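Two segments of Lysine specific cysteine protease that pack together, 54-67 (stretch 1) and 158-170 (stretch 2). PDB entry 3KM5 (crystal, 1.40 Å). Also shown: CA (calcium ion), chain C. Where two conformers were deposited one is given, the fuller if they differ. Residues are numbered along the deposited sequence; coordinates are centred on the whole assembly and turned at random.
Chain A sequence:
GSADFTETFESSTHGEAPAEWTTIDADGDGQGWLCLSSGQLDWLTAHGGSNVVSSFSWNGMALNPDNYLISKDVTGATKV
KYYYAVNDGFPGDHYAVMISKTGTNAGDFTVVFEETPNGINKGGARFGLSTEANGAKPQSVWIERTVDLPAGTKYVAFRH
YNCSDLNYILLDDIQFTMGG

Stretch 1 54-67: SSFSWNGMALNPDN
Stretch 2 (158-170) FRHYNCSDLNYIL

Two short antiparallel pairings, joined by a looped middle, bury 950 Å² between these stretches. Along stretch 2, Phe158 to His160 run extended. Arg159 is all-trans (t, t, t), long enough to reach Asp66 (chi1 t): NE to OD1 is 2.7 Å and NH2 to OD2 3.1 Å, a two-pronged salt bridge in which charge and geometry agree. His160 forms a hydrogen-bonded pair with Asn67, CA-CA 5.2 Å, His160 N to Asn67 O 2.9 Å and Asn67 N to His160 O 3.0 Å. Its t rotamer sets the ring against Pro65, whose CG lies 3.8 Å from the ring centroid of His160, over the face, while ND1 meets Ser55 OG (chi1 t) at 2.7 Å in a hydrogen bond. Asn67 (chi1 m) donates ND2 to the same Ser55 OG at 2.8 Å and lends OD1 to the calcium ion at 2.4 Å, so one side chain ties the pairing to the metal.

Beyond Tyr161 the chain loops. Water 3 joins Cys163 O and Pro65 O, 2.7 Å from each. Asp165, at phi/psi 60/42, turns its N to Ser57 O at 3.0 Å. Leu166 N then donates to Ser57 OG (chi1 p) at 2.9 Å, so Ser57 holds the turn by backbone and side chain alike. Asn167 O accepts twice, from Ser57 N at 2.8 Å and Trp58 N at 3.1 Å; its ND2 returns a weak bond to Trp58 O at 3.1 Å.

From Tyr168 to Leu170 stretch 2 is a strand again, at 169° to strand 54-56. Tyr168 (chi1 p) faces Phe56 (chi1 m) across a non-hydrogen-bonded pair, its CB 4.1 Å from the Phe56 ring centroid in a CH-pi contact. Ile169 pairs with Ser55: Ile169 N to Ser55 O is 2.9 Å, Ser55 N to Ile169 O 3.0 Å. Leu170 (m, t) closes the register, CD2 3.6 Å from Ser54 CB.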

# COMPACT_ATOMS: atom_id res chain seq x y z
N SER A 54 1.76 1.25 -4.46
CA SER A 54 2.88 0.33 -4.16
C SER A 54 3.87 1.03 -3.26
O SER A 54 4.04 2.24 -3.33
CB SER A 54 3.60 -0.05 -5.46
OG SER A 54 4.28 1.08 -6.01
N SER A 55 4.56 0.22 -2.45
CA SER A 55 5.72 0.65 -1.69
C SER A 55 6.71 -0.54 -1.62
O SER A 55 6.32 -1.68 -1.45
CB SER A 55 5.29 1.12 -0.29
OG SER A 55 6.44 1.49 0.49
N PHE A 56 7.97 -0.24 -1.82
CA PHE A 56 9.00 -1.26 -1.96
C PHE A 56 9.94 -1.37 -0.74
O PHE A 56 10.37 -0.36 -0.15
CB PHE A 56 9.82 -0.99 -3.24
CG PHE A 56 9.03 -1.21 -4.48
CD1 PHE A 56 9.08 -2.41 -5.16
CD2 PHE A 56 8.15 -0.25 -4.95
CE1 PHE A 56 8.35 -2.62 -6.28
CE2 PHE A 56 7.40 -0.44 -6.08
CZ PHE A 56 7.48 -1.64 -6.75
N SER A 57 10.32 -2.60 -0.38
CA SER A 57 11.48 -2.82 0.49
C SER A 57 12.66 -3.37 -0.31
O SER A 57 13.74 -3.56 0.28
CB SER A 57 11.15 -3.73 1.66
OG SER A 57 10.82 -5.02 1.24
N TRP A 58 12.46 -3.65 -1.60
CA TRP A 58 13.55 -3.90 -2.58
C TRP A 58 13.07 -3.36 -3.91
O TRP A 58 12.01 -3.77 -4.39
CB TRP A 58 13.89 -5.39 -2.76
CG TRP A 58 15.07 -5.60 -3.68
CD1 TRP A 58 16.40 -5.66 -3.32
CD2 TRP A 58 15.05 -5.70 -5.11
NE1 TRP A 58 17.19 -5.82 -4.44
CE2 TRP A 58 16.39 -5.84 -5.55
CE3 TRP A 58 14.03 -5.70 -6.06
CZ2 TRP A 58 16.73 -5.98 -6.90
CZ3 TRP A 58 14.36 -5.84 -7.40
CH2 TRP A 58 15.70 -5.97 -7.81
N ASN A 59 13.87 -2.51 -4.55
CA ASN A 59 13.53 -1.98 -5.87
C ASN A 59 14.83 -1.62 -6.58
O ASN A 59 15.27 -0.48 -6.56
CB ASN A 59 12.60 -0.76 -5.75
CG ASN A 59 12.20 -0.18 -7.10
OD1 ASN A 59 12.27 -0.84 -8.13
ND2 ASN A 59 11.76 1.07 -7.09
N GLY A 60 15.47 -2.63 -7.16
CA GLY A 60 16.81 -2.48 -7.73
C GLY A 60 17.91 -2.50 -6.67
O GLY A 60 19.07 -2.72 -6.99
N MET A 61 17.50 -2.27 -5.42
CA MET A 61 18.39 -2.30 -4.27
C MET A 61 17.54 -2.47 -3.01
O MET A 61 16.33 -2.24 -3.02
CB MET A 61 19.26 -1.04 -4.18
CG MET A 61 18.54 0.28 -3.82
SD MET A 61 19.70 1.58 -3.34
CE MET A 61 18.64 2.88 -2.73
N ALA A 62 18.16 -2.96 -1.94
CA ALA A 62 17.50 -3.17 -0.65
C ALA A 62 17.16 -1.83 0.01
O ALA A 62 17.96 -0.90 -0.07
CB ALA A 62 18.39 -3.98 0.26
N LEU A 63 16.00 -1.77 0.65
CA LEU A 63 15.47 -0.55 1.31
C LEU A 63 14.98 -0.87 2.71
O LEU A 63 14.67 -2.04 3.01
CB LEU A 63 14.31 0.03 0.50
CG LEU A 63 14.62 0.33 -0.95
CD1 LEU A 63 13.37 0.66 -1.79
CD2 LEU A 63 15.66 1.44 -1.06
N ASN A 64 14.89 0.17 3.53
CA ASN A 64 14.41 0.16 4.90
C ASN A 64 13.27 1.20 5.03
O ASN A 64 13.45 2.31 5.55
CB ASN A 64 15.55 0.51 5.87
CG ASN A 64 16.49 -0.65 6.12
OD1 ASN A 64 17.23 -1.07 5.22
ND2 ASN A 64 16.46 -1.18 7.35
N PRO A 65 12.11 0.85 4.46
CA PRO A 65 11.08 1.88 4.39
C PRO A 65 10.43 2.29 5.70
O PRO A 65 10.37 1.53 6.67
CB PRO A 65 10.00 1.21 3.51
CG PRO A 65 10.21 -0.26 3.75
CD PRO A 65 11.69 -0.37 3.77
N ASP A 66 9.95 3.52 5.71
CA ASP A 66 8.96 4.00 6.67
C ASP A 66 8.09 5.02 5.93
O ASP A 66 8.29 6.23 6.03
CB ASP A 66 9.62 4.56 7.94
CG ASP A 66 8.59 4.90 9.02
OD1 ASP A 66 7.40 4.64 8.81
OD2 ASP A 66 8.94 5.51 10.06
N ASN A 67 7.19 4.46 5.12
CA ASN A 67 6.45 5.22 4.14
C ASN A 67 4.98 5.27 4.52
O ASN A 67 4.35 4.23 4.74
CB ASN A 67 6.56 4.58 2.75
CG ASN A 67 7.97 4.43 2.25
OD1 ASN A 67 8.84 5.22 2.59
ND2 ASN A 67 8.18 3.46 1.36
N PHE A 158 -1.79 4.08 5.66
CA PHE A 158 -1.12 2.78 5.52
C PHE A 158 0.37 3.07 5.59
O PHE A 158 0.90 3.95 4.88
CB PHE A 158 -1.49 2.14 4.17
CG PHE A 158 -2.91 1.78 4.07
CD1 PHE A 158 -3.33 0.48 4.34
CD2 PHE A 158 -3.84 2.71 3.66
CE1 PHE A 158 -4.67 0.13 4.25
CE2 PHE A 158 -5.18 2.37 3.56
CZ PHE A 158 -5.60 1.06 3.85
N ARG A 159 1.05 2.34 6.46
CA ARG A 159 2.45 2.60 6.77
C ARG A 159 3.24 1.35 6.49
O ARG A 159 3.03 0.33 7.14
CB ARG A 159 2.60 3.02 8.23
CG ARG A 159 4.03 3.43 8.60
CD ARG A 159 4.09 3.66 10.08
NE ARG A 159 5.42 3.99 10.57
CZ ARG A 159 5.76 4.09 11.85
NH1 ARG A 159 4.85 3.88 12.81
NH2 ARG A 159 7.00 4.41 12.17
N HIS A 160 4.12 1.40 5.50
CA HIS A 160 5.02 0.29 5.18
C HIS A 160 6.30 0.56 5.95
O HIS A 160 7.01 1.55 5.69
CB HIS A 160 5.26 0.25 3.65
CG HIS A 160 6.16 -0.85 3.16
ND1 HIS A 160 6.87 -0.72 1.98
CD2 HIS A 160 6.42 -2.10 3.63
CE1 HIS A 160 7.48 -1.86 1.71
NE2 HIS A 160 7.25 -2.70 2.71
N TYR A 161 6.61 -0.31 6.90
CA TYR A 161 7.72 -0.04 7.80
C TYR A 161 8.13 -1.29 8.52
O TYR A 161 7.49 -2.31 8.39
CB TYR A 161 7.34 1.07 8.80
CG TYR A 161 6.60 0.66 10.05
CD1 TYR A 161 7.12 0.97 11.30
CD2 TYR A 161 5.38 -0.00 10.01
CE1 TYR A 161 6.48 0.60 12.44
CE2 TYR A 161 4.73 -0.34 11.15
CZ TYR A 161 5.29 -0.05 12.37
OH TYR A 161 4.65 -0.39 13.56
N ASN A 162 9.22 -1.19 9.29
CA ASN A 162 9.65 -2.31 10.14
C ASN A 162 9.96 -3.57 9.32
O ASN A 162 9.66 -4.68 9.76
CB ASN A 162 8.61 -2.62 11.25
CG ASN A 162 8.87 -1.87 12.52
OD1 ASN A 162 9.63 -0.90 12.56
ND2 ASN A 162 8.21 -2.32 13.59
N CYS A 163 10.59 -3.39 8.16
CA CYS A 163 10.97 -4.50 7.28
C CYS A 163 12.06 -4.00 6.32
O CYS A 163 12.25 -2.80 6.16
CB CYS A 163 9.79 -5.09 6.49
SG CYS A 163 8.98 -3.93 5.37
N SER A 164 12.78 -4.93 5.73
CA SER A 164 13.85 -4.58 4.79
C SER A 164 14.13 -5.72 3.82
O SER A 164 14.13 -6.89 4.21
CB SER A 164 15.13 -4.22 5.55
OG SER A 164 16.21 -3.93 4.66
N ASP A 165 14.38 -5.37 2.56
CA ASP A 165 14.93 -6.31 1.57
C ASP A 165 14.03 -7.52 1.37
O ASP A 165 14.49 -8.66 1.27
CB ASP A 165 16.35 -6.74 2.01
CG ASP A 165 17.21 -7.26 0.87
OD1 ASP A 165 16.93 -6.99 -0.32
OD2 ASP A 165 18.21 -7.93 1.18
N LEU A 166 12.72 -7.27 1.29
CA LEU A 166 11.78 -8.32 0.87
C LEU A 166 11.45 -7.95 -0.57
O LEU A 166 12.30 -8.09 -1.46
CB LEU A 166 10.59 -8.45 1.85
CG LEU A 166 10.77 -9.26 3.17
CD1 LEU A 166 11.22 -10.70 2.87
CD2 LEU A 166 11.73 -8.66 4.15
N ASN A 167 10.25 -7.42 -0.85
CA ASN A 167 10.03 -6.85 -2.19
C ASN A 167 9.09 -5.65 -2.19
O ASN A 167 9.56 -4.53 -2.29
CB ASN A 167 9.68 -7.94 -3.22
CG ASN A 167 9.88 -7.54 -4.69
OD1 ASN A 167 9.61 -8.36 -5.59
ND2 ASN A 167 10.35 -6.31 -4.95
N TYR A 168 7.79 -5.90 -2.08
CA TYR A 168 6.80 -4.81 -2.20
C TYR A 168 5.57 -5.20 -1.40
O TYR A 168 5.33 -6.38 -1.08
CB TYR A 168 6.39 -4.50 -3.66
CG TYR A 168 5.87 -5.69 -4.41
CD1 TYR A 168 4.61 -6.15 -4.17
CD2 TYR A 168 6.67 -6.40 -5.31
CE1 TYR A 168 4.10 -7.22 -4.78
CE2 TYR A 168 6.15 -7.50 -5.97
CZ TYR A 168 4.87 -7.93 -5.70
OH TYR A 168 4.32 -9.04 -6.29
N ILE A 169 4.81 -4.15 -1.07
CA ILE A 169 3.38 -4.30 -0.75
C ILE A 169 2.57 -3.45 -1.72
O ILE A 169 2.90 -2.29 -2.00
CB ILE A 169 3.08 -3.97 0.70
CG1 ILE A 169 1.60 -4.16 0.99
CG2 ILE A 169 3.53 -2.58 1.12
CD1 ILE A 169 1.27 -4.34 2.45
N LEU A 170 1.53 -4.06 -2.30
CA LEU A 170 0.58 -3.34 -3.14
C LEU A 170 -0.75 -3.23 -2.40
O LEU A 170 -1.13 -4.19 -1.70
CB LEU A 170 0.32 -4.10 -4.44
CG LEU A 170 1.56 -4.59 -5.18
CD1 LEU A 170 1.17 -5.38 -6.44
CD2 LEU A 170 2.47 -3.43 -5.52
CA CA C . 11.11 5.86 2.01
O HOH W 1 18.28 -3.12 3.31
O HOH W 2 18.46 -3.54 7.06
O HOH W 3 11.98 -0.47 7.58
O HOH W 4 10.93 1.35 9.88
O HOH W 5 11.68 3.52 1.62